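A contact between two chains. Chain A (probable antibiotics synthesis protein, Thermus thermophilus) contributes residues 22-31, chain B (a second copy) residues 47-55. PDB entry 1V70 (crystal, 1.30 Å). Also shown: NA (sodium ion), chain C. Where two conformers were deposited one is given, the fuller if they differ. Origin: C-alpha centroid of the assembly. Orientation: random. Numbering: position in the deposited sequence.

Chain A (22-31) VFQSERMLYD
Chain B (47-55) EGSDKVYYA

The contact is anchored by the carboxylate of D50(B), whose OD2 accepts a hydrogen bond from S25(A) OG at 2.6 Å and forms a salt bridge with R27(A) NE at 2.8 Å. Hydroxyl and guanidinium thus converge on one oxygen, and the negative charge is met by a neutral donor and a positive one. D50(B) reaches them with chi1 at -69° (m) and chi2 at -33°. R27(A), with chi angles m, t, m and -66°, bends its chain so that NE faces the carboxylate, while its CD lies 3.3 Å from G48(B) O and 4.0 Å from S49(B) CA. Water 3 closes a second path between the same residues: it accepts from R27(A) NH2 at 2.9 Å and donates to D50(B) OD1 at 2.8 Å.

S25(A), chi1 72° (p), also works within its own hairpin. S25(A) OG accepts weak hydrogen bonds from R27(A) N (3.1 Å) and M28(A) N (3.3 Å), which tie the serine to the turn at E26(A) and R27(A), where phi/psi are -65/-21 and -83/-24. Two extended segments flank this turn, paired antiparallel through S25(A) N to M28(A) O (3.1 Å), M28(A) N to S25(A) O (3.2 Å), Y30(A) N to F23(A) O (3.1 Å) and F23(A) N to Y30(A) O (3.2 Å).

Strand 50-55 of chain B runs nearly parallel to strand 28-31 of chain A, at 16° between N-to-C directions, with a closest axis approach of 9.4 Å. At that spacing the strands meet through side chains. In register, R27(A) CA lies 6.7 Å from D50(B) CA, and Y30(A) CA 8.4 Å from V52(B) CA. Strand alternation directs D50(B), V52(B) and Y54(B) toward chain A and K51(B) and Y53(B) away.

V52(B), chi1 178° (t), is the apolar centre. V52(B) CG1 sits over one face of the Y30(A) ring, 3.6 Å from the centroid and 23° off the normal, a CH-pi contact in which CG1 comes 3.4 Å from Y30(A) CZ. V52(B) CG1 also lies 3.8 Å from F23(A) CE2, and V52(B) CG2 packs 3.9 Å from M28(A) SD. A compact branched side chain suits this site: its two methyls fill the space between the F23(A) and Y30(A) rings and the M28(A) thioether. F23(A) has chi1 -55° (m) and chi2 -59°; Y30(A) has -161° (t) and 87°. M28(A), flexible and unbranched, with chi1 80° (p), chi2 164° (t) and chi3 93°, carries CE to 3.6 Å from D50(B) O, linking the polar and apolar parts.

At the far end, Y30(A) OH lies 3.3 Å from Y54(B) CB and donates to water 4 (2.7 Å), which donates to V52(B) O (2.9 Å), so the buried hydroxyl has a polar partner. Y54(B), chi1 173° (t) and chi2 73°, starts toward chain A but its end leads away. Together the stretches bury 443 Å², with D50(B) and V52(B) contributing 93 Å² each.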

# COMPACT_ATOMS: atom_id res chain seq x y z
N VAL A 22 -9.51 4.90 2.87
CA VAL A 22 -8.89 5.87 1.98
C VAL A 22 -9.61 5.75 0.64
O VAL A 22 -10.21 6.72 0.16
CB VAL A 22 -7.38 5.59 1.80
CG1 VAL A 22 -6.76 6.64 0.89
CG2 VAL A 22 -6.68 5.61 3.16
N PHE A 23 -9.55 4.56 0.05
CA PHE A 23 -10.22 4.26 -1.22
C PHE A 23 -10.89 2.90 -1.06
O PHE A 23 -10.45 2.07 -0.26
CB PHE A 23 -9.23 4.15 -2.38
CG PHE A 23 -8.34 5.34 -2.56
CD1 PHE A 23 -8.86 6.61 -2.79
CD2 PHE A 23 -6.96 5.18 -2.51
CE1 PHE A 23 -8.02 7.70 -2.98
CE2 PHE A 23 -6.11 6.27 -2.70
CZ PHE A 23 -6.64 7.53 -2.94
N GLN A 24 -11.94 2.67 -1.83
CA GLN A 24 -12.64 1.38 -1.75
C GLN A 24 -13.38 1.07 -3.03
O GLN A 24 -13.91 1.95 -3.71
CB GLN A 24 -13.60 1.40 -0.54
CG GLN A 24 -14.81 2.35 -0.68
CD GLN A 24 -14.37 3.80 -0.57
OE1 GLN A 24 -14.12 4.48 -1.54
NE2 GLN A 24 -14.34 4.27 0.70
N SER A 25 -13.41 -0.21 -3.37
CA SER A 25 -14.10 -0.70 -4.55
C SER A 25 -14.33 -2.18 -4.28
O SER A 25 -13.81 -2.71 -3.29
CB SER A 25 -13.24 -0.53 -5.80
OG SER A 25 -12.16 -1.44 -5.81
N GLU A 26 -15.09 -2.85 -5.13
CA GLU A 26 -15.33 -4.27 -4.93
C GLU A 26 -14.02 -5.03 -5.07
O GLU A 26 -13.88 -6.14 -4.57
CB GLU A 26 -16.36 -4.79 -5.94
CG GLU A 26 -15.88 -4.85 -7.39
N ARG A 27 -13.06 -4.40 -5.75
CA ARG A 27 -11.77 -5.03 -5.98
C ARG A 27 -10.77 -4.90 -4.83
O ARG A 27 -9.87 -5.73 -4.72
CB ARG A 27 -11.16 -4.49 -7.27
CG ARG A 27 -11.76 -5.13 -8.52
CD ARG A 27 -11.31 -4.43 -9.78
NE ARG A 27 -12.02 -3.17 -9.98
CZ ARG A 27 -13.32 -3.08 -10.23
NH1 ARG A 27 -14.06 -4.18 -10.31
NH2 ARG A 27 -13.89 -1.89 -10.39
N MET A 28 -10.91 -3.89 -3.99
CA MET A 28 -9.97 -3.75 -2.88
C MET A 28 -10.35 -2.71 -1.84
O MET A 28 -11.11 -1.78 -2.11
CB MET A 28 -8.56 -3.41 -3.39
CG MET A 28 -8.37 -1.93 -3.74
SD MET A 28 -6.64 -1.37 -3.91
CE MET A 28 -6.39 -1.60 -5.66
N LEU A 29 -9.81 -2.90 -0.65
CA LEU A 29 -9.98 -1.97 0.45
C LEU A 29 -8.58 -1.40 0.65
O LEU A 29 -7.61 -2.15 0.71
CB LEU A 29 -10.43 -2.67 1.73
CG LEU A 29 -11.85 -3.25 1.76
CD1 LEU A 29 -12.12 -3.82 3.14
CD2 LEU A 29 -12.87 -2.17 1.41
N TYR A 30 -8.48 -0.08 0.71
CA TYR A 30 -7.21 0.60 0.89
C TYR A 30 -7.46 1.45 2.12
O TYR A 30 -8.10 2.50 2.04
CB TYR A 30 -6.91 1.47 -0.34
CG TYR A 30 -5.46 1.86 -0.51
CD1 TYR A 30 -4.56 1.04 -1.20
CD2 TYR A 30 -5.00 3.07 -0.01
CE1 TYR A 30 -3.23 1.43 -1.39
CE2 TYR A 30 -3.68 3.47 -0.20
CZ TYR A 30 -2.80 2.65 -0.89
OH TYR A 30 -1.51 3.07 -1.09
N ASP A 31 -6.97 0.98 3.27
CA ASP A 31 -7.20 1.65 4.55
C ASP A 31 -5.96 2.00 5.34
O ASP A 31 -4.86 1.52 5.07
CB ASP A 31 -8.03 0.75 5.47
CG ASP A 31 -9.29 0.23 4.82
OD1 ASP A 31 -10.03 1.04 4.23
OD2 ASP A 31 -9.56 -0.99 4.93
N GLU B 47 -8.50 -3.54 -17.96
CA GLU B 47 -9.92 -3.84 -18.14
C GLU B 47 -10.67 -4.14 -16.85
O GLU B 47 -11.80 -3.67 -16.67
CB GLU B 47 -10.09 -5.01 -19.11
CG GLU B 47 -9.41 -6.30 -18.66
N GLY B 48 -10.06 -4.91 -15.95
CA GLY B 48 -10.75 -5.25 -14.72
C GLY B 48 -9.95 -5.18 -13.44
O GLY B 48 -10.20 -5.94 -12.51
N SER B 49 -8.97 -4.28 -13.39
CA SER B 49 -8.15 -4.14 -12.19
C SER B 49 -8.06 -2.68 -11.76
O SER B 49 -7.96 -1.79 -12.60
CB SER B 49 -6.73 -4.66 -12.44
OG SER B 49 -6.72 -6.06 -12.70
N ASP B 50 -8.11 -2.45 -10.45
CA ASP B 50 -7.97 -1.10 -9.92
C ASP B 50 -6.51 -0.98 -9.49
O ASP B 50 -5.88 -1.98 -9.16
CB ASP B 50 -8.87 -0.87 -8.70
CG ASP B 50 -10.34 -0.85 -9.04
OD1 ASP B 50 -10.70 -0.39 -10.14
OD2 ASP B 50 -11.15 -1.27 -8.19
N LYS B 51 -5.98 0.23 -9.51
CA LYS B 51 -4.60 0.44 -9.10
C LYS B 51 -4.49 1.67 -8.21
O LYS B 51 -5.20 2.65 -8.40
CB LYS B 51 -3.70 0.60 -10.33
CG LYS B 51 -2.23 0.85 -9.97
CD LYS B 51 -1.40 1.15 -11.20
CE LYS B 51 -1.33 -0.05 -12.13
NZ LYS B 51 -0.51 0.26 -13.34
N VAL B 52 -3.61 1.60 -7.22
CA VAL B 52 -3.38 2.73 -6.33
C VAL B 52 -1.88 2.99 -6.24
O VAL B 52 -1.09 2.07 -6.00
CB VAL B 52 -3.91 2.48 -4.90
CG1 VAL B 52 -3.59 3.68 -4.01
CG2 VAL B 52 -5.41 2.24 -4.93
N TYR B 53 -1.49 4.24 -6.45
CA TYR B 53 -0.10 4.68 -6.36
C TYR B 53 0.06 5.42 -5.04
O TYR B 53 -0.76 6.28 -4.72
CB TYR B 53 0.24 5.68 -7.47
CG TYR B 53 0.18 5.17 -8.88
CD1 TYR B 53 1.21 4.40 -9.42
CD2 TYR B 53 -0.88 5.52 -9.72
CE1 TYR B 53 1.19 4.00 -10.76
CE2 TYR B 53 -0.91 5.13 -11.05
CZ TYR B 53 0.12 4.37 -11.56
OH TYR B 53 0.11 4.02 -12.89
N TYR B 54 1.11 5.10 -4.29
CA TYR B 54 1.39 5.79 -3.03
C TYR B 54 2.86 6.23 -3.09
O TYR B 54 3.74 5.42 -3.36
CB TYR B 54 1.18 4.86 -1.83
CG TYR B 54 1.62 5.48 -0.52
CD1 TYR B 54 0.88 6.49 0.08
CD2 TYR B 54 2.80 5.06 0.11
CE1 TYR B 54 1.30 7.08 1.28
CE2 TYR B 54 3.22 5.65 1.30
CZ TYR B 54 2.47 6.66 1.88
OH TYR B 54 2.88 7.23 3.06
N ALA B 55 3.11 7.51 -2.85
CA ALA B 55 4.48 8.03 -2.90
C ALA B 55 5.25 7.81 -1.60
O ALA B 55 4.87 8.32 -0.55
CB ALA B 55 4.46 9.52 -3.26
NA NA C . -12.06 8.12 0.27
O HOH W 1 -13.29 6.73 2.03
O HOH W 2 -14.01 6.98 -0.99
O HOH W 3 -13.22 0.80 -9.67
O HOH W 4 -0.37 1.83 -3.24
O HOH W 5 -10.91 8.94 2.49
O HOH W 6 -11.52 9.16 -1.89
O HOH W 7 -13.75 10.03 0.84